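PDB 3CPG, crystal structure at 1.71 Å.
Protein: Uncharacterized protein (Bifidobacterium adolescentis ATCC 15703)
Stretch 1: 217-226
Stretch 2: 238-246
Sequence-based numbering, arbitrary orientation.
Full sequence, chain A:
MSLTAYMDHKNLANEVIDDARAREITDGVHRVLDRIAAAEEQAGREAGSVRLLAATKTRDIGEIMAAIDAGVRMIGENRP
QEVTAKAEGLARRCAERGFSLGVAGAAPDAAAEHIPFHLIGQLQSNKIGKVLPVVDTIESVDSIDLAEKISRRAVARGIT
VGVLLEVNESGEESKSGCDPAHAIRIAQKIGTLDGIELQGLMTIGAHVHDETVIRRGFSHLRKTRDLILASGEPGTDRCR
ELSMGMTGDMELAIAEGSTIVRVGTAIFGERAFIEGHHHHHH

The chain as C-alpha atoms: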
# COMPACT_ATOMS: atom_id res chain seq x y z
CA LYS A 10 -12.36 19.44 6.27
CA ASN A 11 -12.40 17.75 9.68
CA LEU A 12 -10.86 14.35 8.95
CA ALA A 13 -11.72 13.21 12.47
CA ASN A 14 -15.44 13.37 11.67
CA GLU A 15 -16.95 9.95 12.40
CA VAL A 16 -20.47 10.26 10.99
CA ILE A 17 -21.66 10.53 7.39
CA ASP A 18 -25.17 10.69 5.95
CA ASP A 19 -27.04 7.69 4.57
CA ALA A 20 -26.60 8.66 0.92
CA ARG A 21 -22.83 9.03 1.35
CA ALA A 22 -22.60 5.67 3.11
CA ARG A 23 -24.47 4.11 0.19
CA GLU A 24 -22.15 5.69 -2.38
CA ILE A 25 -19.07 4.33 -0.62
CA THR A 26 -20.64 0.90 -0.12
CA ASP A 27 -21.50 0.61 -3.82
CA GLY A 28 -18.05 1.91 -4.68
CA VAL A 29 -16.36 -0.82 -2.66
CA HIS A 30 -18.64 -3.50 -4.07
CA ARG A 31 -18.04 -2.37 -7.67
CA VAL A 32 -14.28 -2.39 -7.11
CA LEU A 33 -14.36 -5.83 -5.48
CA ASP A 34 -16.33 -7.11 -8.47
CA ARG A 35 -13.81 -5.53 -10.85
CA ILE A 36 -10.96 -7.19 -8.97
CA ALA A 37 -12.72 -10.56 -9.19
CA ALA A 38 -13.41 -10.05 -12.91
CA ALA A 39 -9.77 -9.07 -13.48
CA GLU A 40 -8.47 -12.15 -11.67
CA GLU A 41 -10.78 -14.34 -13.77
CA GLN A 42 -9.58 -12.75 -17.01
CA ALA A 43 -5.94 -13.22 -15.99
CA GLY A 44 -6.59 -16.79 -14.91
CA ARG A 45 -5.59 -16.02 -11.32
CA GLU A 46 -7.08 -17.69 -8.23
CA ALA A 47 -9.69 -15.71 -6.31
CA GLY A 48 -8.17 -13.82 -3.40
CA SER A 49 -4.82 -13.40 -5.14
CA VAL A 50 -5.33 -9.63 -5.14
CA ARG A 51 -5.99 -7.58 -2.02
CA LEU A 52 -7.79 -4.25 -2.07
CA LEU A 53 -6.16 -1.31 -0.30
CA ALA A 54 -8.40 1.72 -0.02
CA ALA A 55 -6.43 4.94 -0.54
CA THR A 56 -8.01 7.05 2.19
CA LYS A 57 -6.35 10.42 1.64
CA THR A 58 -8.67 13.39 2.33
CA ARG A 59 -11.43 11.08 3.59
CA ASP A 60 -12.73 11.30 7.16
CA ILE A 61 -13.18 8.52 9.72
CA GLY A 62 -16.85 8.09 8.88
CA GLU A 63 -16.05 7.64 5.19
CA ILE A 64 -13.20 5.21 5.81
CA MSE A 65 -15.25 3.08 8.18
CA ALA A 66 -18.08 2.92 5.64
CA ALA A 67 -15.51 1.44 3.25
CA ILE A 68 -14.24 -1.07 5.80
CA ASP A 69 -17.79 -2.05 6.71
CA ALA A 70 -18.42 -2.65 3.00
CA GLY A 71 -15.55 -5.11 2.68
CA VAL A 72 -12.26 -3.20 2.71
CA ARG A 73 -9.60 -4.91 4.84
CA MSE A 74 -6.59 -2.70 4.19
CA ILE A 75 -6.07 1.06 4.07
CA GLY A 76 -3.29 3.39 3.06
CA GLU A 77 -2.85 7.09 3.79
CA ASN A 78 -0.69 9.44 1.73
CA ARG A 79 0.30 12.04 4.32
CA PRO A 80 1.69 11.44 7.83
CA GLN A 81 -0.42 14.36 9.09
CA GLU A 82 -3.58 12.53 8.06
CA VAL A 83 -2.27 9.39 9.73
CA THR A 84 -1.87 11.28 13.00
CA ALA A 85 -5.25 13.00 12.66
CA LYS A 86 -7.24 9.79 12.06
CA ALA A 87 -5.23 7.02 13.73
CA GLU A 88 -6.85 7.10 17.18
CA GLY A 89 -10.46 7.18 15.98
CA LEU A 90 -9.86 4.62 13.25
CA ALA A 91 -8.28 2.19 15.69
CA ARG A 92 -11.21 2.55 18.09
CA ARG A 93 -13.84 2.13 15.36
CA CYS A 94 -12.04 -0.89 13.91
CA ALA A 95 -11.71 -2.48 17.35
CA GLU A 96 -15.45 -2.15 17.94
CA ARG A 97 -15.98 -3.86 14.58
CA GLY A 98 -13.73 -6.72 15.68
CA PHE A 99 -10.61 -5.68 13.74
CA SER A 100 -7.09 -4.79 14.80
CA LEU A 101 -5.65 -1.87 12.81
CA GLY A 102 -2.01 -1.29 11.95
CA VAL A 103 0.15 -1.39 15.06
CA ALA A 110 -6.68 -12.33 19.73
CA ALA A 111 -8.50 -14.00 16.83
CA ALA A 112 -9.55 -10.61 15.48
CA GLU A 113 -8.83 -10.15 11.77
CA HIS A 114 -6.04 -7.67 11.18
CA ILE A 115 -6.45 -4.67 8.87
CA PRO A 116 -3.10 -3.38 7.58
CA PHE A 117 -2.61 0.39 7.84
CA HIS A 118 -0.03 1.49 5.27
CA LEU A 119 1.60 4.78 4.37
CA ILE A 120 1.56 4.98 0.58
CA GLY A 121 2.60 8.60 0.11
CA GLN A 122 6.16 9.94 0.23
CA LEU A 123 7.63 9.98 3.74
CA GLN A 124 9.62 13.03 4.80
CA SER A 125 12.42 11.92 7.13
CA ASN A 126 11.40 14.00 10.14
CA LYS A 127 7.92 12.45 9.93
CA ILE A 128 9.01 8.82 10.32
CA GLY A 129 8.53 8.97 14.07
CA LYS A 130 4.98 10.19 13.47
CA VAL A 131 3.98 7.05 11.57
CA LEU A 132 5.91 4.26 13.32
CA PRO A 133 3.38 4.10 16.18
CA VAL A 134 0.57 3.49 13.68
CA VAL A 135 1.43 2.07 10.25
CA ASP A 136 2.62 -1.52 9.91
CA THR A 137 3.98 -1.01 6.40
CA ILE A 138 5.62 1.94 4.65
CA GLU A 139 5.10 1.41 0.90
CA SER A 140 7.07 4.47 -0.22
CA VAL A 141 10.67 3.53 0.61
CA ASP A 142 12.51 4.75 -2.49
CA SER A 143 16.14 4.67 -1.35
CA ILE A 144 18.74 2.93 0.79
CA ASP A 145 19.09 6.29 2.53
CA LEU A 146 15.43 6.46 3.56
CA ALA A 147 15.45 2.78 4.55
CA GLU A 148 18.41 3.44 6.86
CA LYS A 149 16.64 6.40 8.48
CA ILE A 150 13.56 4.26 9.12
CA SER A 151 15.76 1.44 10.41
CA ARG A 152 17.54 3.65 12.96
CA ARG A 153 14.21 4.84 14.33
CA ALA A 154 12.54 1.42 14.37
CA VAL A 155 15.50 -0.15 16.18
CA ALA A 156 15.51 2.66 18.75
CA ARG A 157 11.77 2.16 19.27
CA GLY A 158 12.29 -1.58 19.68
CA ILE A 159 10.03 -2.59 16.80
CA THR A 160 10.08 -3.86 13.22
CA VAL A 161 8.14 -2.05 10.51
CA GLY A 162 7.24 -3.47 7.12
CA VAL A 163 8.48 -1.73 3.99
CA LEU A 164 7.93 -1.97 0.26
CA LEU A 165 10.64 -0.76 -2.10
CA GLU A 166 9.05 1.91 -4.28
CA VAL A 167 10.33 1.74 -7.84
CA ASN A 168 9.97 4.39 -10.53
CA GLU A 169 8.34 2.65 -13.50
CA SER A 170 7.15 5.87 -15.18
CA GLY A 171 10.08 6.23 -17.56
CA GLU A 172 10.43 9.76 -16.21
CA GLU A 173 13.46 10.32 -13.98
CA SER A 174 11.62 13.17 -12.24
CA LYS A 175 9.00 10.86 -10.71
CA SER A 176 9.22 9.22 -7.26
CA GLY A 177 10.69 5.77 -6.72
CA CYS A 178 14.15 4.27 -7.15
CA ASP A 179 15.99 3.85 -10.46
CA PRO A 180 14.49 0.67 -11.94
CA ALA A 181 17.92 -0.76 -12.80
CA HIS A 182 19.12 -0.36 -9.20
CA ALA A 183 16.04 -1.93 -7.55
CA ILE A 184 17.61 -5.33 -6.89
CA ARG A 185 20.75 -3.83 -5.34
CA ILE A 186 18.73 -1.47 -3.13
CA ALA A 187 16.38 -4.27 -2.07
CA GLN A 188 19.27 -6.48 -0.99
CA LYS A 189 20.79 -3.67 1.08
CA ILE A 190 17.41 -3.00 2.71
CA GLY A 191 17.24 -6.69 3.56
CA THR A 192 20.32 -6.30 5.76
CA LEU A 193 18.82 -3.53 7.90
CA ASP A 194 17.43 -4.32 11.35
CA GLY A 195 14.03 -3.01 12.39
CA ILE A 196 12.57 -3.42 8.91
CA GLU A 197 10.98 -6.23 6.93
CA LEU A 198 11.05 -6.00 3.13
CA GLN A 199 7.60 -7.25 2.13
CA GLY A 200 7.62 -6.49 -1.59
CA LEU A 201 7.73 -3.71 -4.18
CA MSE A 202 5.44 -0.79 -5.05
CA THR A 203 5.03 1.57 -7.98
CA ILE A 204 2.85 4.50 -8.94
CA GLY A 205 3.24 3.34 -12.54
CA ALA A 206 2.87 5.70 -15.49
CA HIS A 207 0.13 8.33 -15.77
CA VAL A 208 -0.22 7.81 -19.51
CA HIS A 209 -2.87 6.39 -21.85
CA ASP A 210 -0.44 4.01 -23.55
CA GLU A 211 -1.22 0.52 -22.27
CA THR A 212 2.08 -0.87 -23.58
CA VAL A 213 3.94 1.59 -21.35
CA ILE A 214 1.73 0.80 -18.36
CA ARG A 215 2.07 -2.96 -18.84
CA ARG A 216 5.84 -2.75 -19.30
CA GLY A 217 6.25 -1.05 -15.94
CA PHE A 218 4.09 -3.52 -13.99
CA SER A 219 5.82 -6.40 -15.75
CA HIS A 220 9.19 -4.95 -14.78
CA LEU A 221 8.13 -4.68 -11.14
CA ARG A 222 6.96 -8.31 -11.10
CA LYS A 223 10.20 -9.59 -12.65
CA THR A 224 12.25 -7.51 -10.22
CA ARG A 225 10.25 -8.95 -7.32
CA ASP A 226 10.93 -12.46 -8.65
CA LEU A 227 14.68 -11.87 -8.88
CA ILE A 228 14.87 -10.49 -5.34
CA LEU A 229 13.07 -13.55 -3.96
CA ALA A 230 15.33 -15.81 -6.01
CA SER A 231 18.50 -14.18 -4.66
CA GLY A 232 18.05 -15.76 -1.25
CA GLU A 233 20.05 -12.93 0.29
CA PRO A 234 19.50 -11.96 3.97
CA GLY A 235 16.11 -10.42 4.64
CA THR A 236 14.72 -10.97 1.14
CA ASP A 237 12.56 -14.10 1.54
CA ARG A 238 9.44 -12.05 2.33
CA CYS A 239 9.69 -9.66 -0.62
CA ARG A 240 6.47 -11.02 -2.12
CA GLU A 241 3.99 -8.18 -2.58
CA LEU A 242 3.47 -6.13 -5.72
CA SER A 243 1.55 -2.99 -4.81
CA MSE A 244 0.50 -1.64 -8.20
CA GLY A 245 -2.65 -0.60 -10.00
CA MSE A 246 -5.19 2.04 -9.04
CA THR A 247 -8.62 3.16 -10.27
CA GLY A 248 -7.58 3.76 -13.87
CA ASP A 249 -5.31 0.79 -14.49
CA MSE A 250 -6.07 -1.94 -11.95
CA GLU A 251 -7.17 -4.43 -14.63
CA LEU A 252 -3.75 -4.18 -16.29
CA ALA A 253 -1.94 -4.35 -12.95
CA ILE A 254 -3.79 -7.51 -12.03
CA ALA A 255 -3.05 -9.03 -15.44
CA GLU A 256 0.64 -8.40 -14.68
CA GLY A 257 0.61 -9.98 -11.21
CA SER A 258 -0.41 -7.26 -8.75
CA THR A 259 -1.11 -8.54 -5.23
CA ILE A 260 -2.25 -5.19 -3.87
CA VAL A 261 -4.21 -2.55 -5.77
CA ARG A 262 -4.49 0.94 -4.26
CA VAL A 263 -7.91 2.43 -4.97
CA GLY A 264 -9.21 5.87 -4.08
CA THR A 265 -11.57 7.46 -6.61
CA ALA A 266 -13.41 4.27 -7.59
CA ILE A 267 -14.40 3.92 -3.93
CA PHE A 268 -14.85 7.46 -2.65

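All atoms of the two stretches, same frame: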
# COMPACT_ATOMS: atom_id res chain seq x y z
N GLY A 217 5.84 -1.41 -17.28
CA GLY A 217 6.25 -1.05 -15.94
C GLY A 217 5.82 -2.04 -14.87
O GLY A 217 6.59 -2.36 -13.96
N PHE A 218 4.59 -2.54 -14.97
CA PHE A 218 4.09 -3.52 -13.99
C PHE A 218 4.84 -4.83 -14.17
O PHE A 218 5.17 -5.51 -13.20
CB PHE A 218 2.59 -3.77 -14.18
CG PHE A 218 1.73 -2.57 -13.87
CD1 PHE A 218 2.08 -1.66 -12.88
CD2 PHE A 218 0.52 -2.39 -14.54
CE1 PHE A 218 1.25 -0.60 -12.56
CE2 PHE A 218 -0.33 -1.33 -14.22
CZ PHE A 218 0.04 -0.43 -13.23
N SER A 219 5.10 -5.18 -15.42
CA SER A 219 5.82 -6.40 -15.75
C SER A 219 7.23 -6.31 -15.17
O SER A 219 7.75 -7.27 -14.60
CB SER A 219 5.89 -6.58 -17.26
OG SER A 219 6.61 -7.75 -17.61
N HIS A 220 7.85 -5.14 -15.30
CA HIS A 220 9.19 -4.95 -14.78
C HIS A 220 9.21 -5.11 -13.27
O HIS A 220 10.11 -5.74 -12.72
CB HIS A 220 9.72 -3.56 -15.18
CG HIS A 220 11.07 -3.25 -14.62
ND1 HIS A 220 11.26 -2.84 -13.32
CD2 HIS A 220 12.30 -3.29 -15.19
CE1 HIS A 220 12.55 -2.64 -13.11
NE2 HIS A 220 13.20 -2.91 -14.22
N LEU A 221 8.20 -4.57 -12.60
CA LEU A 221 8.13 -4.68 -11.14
C LEU A 221 8.00 -6.14 -10.72
O LEU A 221 8.65 -6.58 -9.78
CB LEU A 221 6.94 -3.88 -10.58
CG LEU A 221 7.10 -3.54 -9.10
CD1 LEU A 221 8.22 -2.53 -8.93
CD2 LEU A 221 5.79 -2.97 -8.56
N ARG A 222 7.15 -6.90 -11.42
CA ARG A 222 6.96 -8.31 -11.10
C ARG A 222 8.26 -9.10 -11.27
O ARG A 222 8.63 -9.89 -10.41
CB ARG A 222 5.88 -8.93 -11.98
CG ARG A 222 5.63 -10.40 -11.64
CD ARG A 222 4.74 -11.11 -12.63
NE ARG A 222 5.40 -11.34 -13.91
CZ ARG A 222 5.16 -10.64 -15.02
NH1 ARG A 222 4.25 -9.67 -15.01
NH2 ARG A 222 5.82 -10.92 -16.13
N LYS A 223 8.95 -8.88 -12.39
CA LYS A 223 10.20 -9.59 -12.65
C LYS A 223 11.25 -9.24 -11.60
O LYS A 223 12.01 -10.10 -11.15
CB LYS A 223 10.74 -9.26 -14.04
CG LYS A 223 9.89 -9.81 -15.17
CD LYS A 223 10.51 -9.49 -16.52
CE LYS A 223 9.66 -10.03 -17.65
NZ LYS A 223 10.27 -9.76 -18.98
N THR A 224 11.30 -7.97 -11.22
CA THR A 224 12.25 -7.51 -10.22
C THR A 224 11.96 -8.21 -8.90
O THR A 224 12.86 -8.69 -8.22
CB THR A 224 12.15 -5.98 -10.04
OG1 THR A 224 12.57 -5.34 -11.25
CG2 THR A 224 13.04 -5.52 -8.88
N ARG A 225 10.68 -8.28 -8.54
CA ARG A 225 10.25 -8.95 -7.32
C ARG A 225 10.72 -10.41 -7.37
O ARG A 225 11.27 -10.94 -6.40
CB ARG A 225 8.72 -8.88 -7.22
CG ARG A 225 8.07 -9.46 -5.95
CD ARG A 225 7.94 -10.98 -5.99
NE ARG A 225 7.31 -11.48 -7.22
CZ ARG A 225 6.00 -11.57 -7.43
NH1 ARG A 225 5.13 -11.19 -6.51
NH2 ARG A 225 5.56 -12.06 -8.59
N ASP A 226 10.52 -11.06 -8.51
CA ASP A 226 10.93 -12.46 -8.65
C ASP A 226 12.43 -12.66 -8.45
O ASP A 226 12.84 -13.62 -7.79
CB ASP A 226 10.52 -13.01 -10.02
CG ASP A 226 9.02 -13.12 -10.19
OD1 ASP A 226 8.30 -13.13 -9.17
OD2 ASP A 226 8.56 -13.22 -11.35
N ARG A 238 10.82 -12.50 2.18
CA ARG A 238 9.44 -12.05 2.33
C ARG A 238 9.07 -10.93 1.36
O ARG A 238 8.02 -10.31 1.49
CB ARG A 238 9.18 -11.60 3.77
CG ARG A 238 9.10 -12.76 4.76
CD ARG A 238 8.64 -12.29 6.13
NE ARG A 238 8.35 -13.41 7.03
CZ ARG A 238 9.26 -14.27 7.48
NH1 ARG A 238 10.52 -14.16 7.10
NH2 ARG A 238 8.90 -15.25 8.30
N CYS A 239 9.93 -10.69 0.39
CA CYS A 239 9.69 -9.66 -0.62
C CYS A 239 8.73 -10.27 -1.64
O CYS A 239 9.13 -10.63 -2.75
CB CYS A 239 11.01 -9.27 -1.29
SG CYS A 239 10.90 -7.90 -2.46
N ARG A 240 7.46 -10.39 -1.26
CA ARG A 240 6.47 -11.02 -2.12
C ARG A 240 5.37 -10.15 -2.71
O ARG A 240 4.79 -10.50 -3.74
CB ARG A 240 5.82 -12.18 -1.37
CG ARG A 240 6.76 -13.31 -1.03
CD ARG A 240 6.11 -14.30 -0.08
NE ARG A 240 6.95 -15.48 0.14
CZ ARG A 240 7.24 -16.38 -0.79
NH1 ARG A 240 6.75 -16.25 -2.02
NH2 ARG A 240 8.02 -17.41 -0.50
N GLU A 241 5.07 -9.03 -2.08
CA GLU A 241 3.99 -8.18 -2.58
C GLU A 241 4.36 -7.31 -3.77
O GLU A 241 5.51 -6.93 -3.96
CB GLU A 241 3.47 -7.27 -1.47
CG GLU A 241 3.10 -7.97 -0.18
CD GLU A 241 1.71 -8.59 -0.19
OE1 GLU A 241 1.06 -8.62 -1.26
OE2 GLU A 241 1.27 -9.05 0.89
N LEU A 242 3.34 -7.02 -4.57
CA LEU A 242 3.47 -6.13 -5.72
C LEU A 242 2.30 -5.18 -5.56
O LEU A 242 1.16 -5.51 -5.89
CB LEU A 242 3.37 -6.89 -7.04
CG LEU A 242 4.60 -7.72 -7.41
CD1 LEU A 242 4.32 -8.50 -8.69
CD2 LEU A 242 5.79 -6.80 -7.60
N SER A 243 2.58 -4.00 -5.02
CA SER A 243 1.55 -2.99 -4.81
C SER A 243 1.55 -2.12 -6.06
O SER A 243 2.41 -1.25 -6.22
CB SER A 243 1.88 -2.14 -3.58
OG SER A 243 0.88 -1.16 -3.35
N MSE A 244 0.60 -2.39 -6.95
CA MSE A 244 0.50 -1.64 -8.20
C MSE A 244 -0.90 -1.73 -8.77
O MSE A 244 -1.58 -2.75 -8.64
CB MSE A 244 1.53 -2.18 -9.20
CG MSE A 244 1.42 -3.68 -9.49
SE MSE A 244 2.96 -4.33 -10.47
CE MSE A 244 2.20 -5.88 -11.26
N GLY A 245 -1.32 -0.65 -9.42
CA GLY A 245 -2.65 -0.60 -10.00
C GLY A 245 -3.55 0.25 -9.13
O GLY A 245 -3.58 0.09 -7.91
N MSE A 246 -4.27 1.17 -9.76
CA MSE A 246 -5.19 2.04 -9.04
C MSE A 246 -6.49 2.08 -9.82
O MSE A 246 -6.73 1.19 -10.65
CB MSE A 246 -4.57 3.44 -8.91
CG MSE A 246 -3.24 3.40 -8.18
SE MSE A 246 -2.51 5.13 -7.69
CE MSE A 246 -2.04 5.67 -9.46

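The helix of residues 217-226 packs against the segment 238-246, whose short strand, around Leu-242, runs nearly antiparallel to it at an interaxial angle of 158° and a closest approach of 9.1 Å. Together the two stretches bury 491 Å². Alternation along this segment sets the pattern: Leu-242 and Met-244 point toward the helix, whereas Glu-241 and Ser-243 point away.

Leu-242 is the central bump. Its forked end fits against one helical turn, with CD2 lying 3.6 Å from Leu-221 O and 3.8 Å from Leu-221 CG, while CD1 lies 3.6 Å from Arg-222 CA. CD1 also meets a face of the Arg-225 guanidinium, 3.6 Å from NH1, so the hollow that receives this leucine is lined by backbone, aliphatic carbon and the flat of a charged group.

One turn earlier in the helix, selenomethionine Met-244 fills the space between Phe-218 and Leu-221. Its SE lies 3.7 Å from Leu-221 CD2, and its CE reaches 3.6 Å from both Phe-218 CB and Phe-218 O. The selenium approaches the phenyl ring obliquely, 4.7 Å from the centroid. Beyond it, the ring reaches Gly-245, with Phe-218 CZ 4.1 Å from Gly-245 N; an ideal CB on Gly-245 would sit 4.7 Å from Phe-218 CZ, so the ring alone leaves room there, but the glycine's backbone angles would jam such an atom against the preceding carbonyl oxygen.

At the other end, Arg-225 folds along the loop leading into the strand. Its CD packs 3.5 Å from Cys-239 O, an oxygen buried here without a polar partner, and its NH1 donates a hydrogen bond to Arg-240 O (2.9 Å) near the guanidinium plane. A salt bridge from Arg-225 NE to Asp-226 OD1 (2.7 Å) engages another edge of the same group.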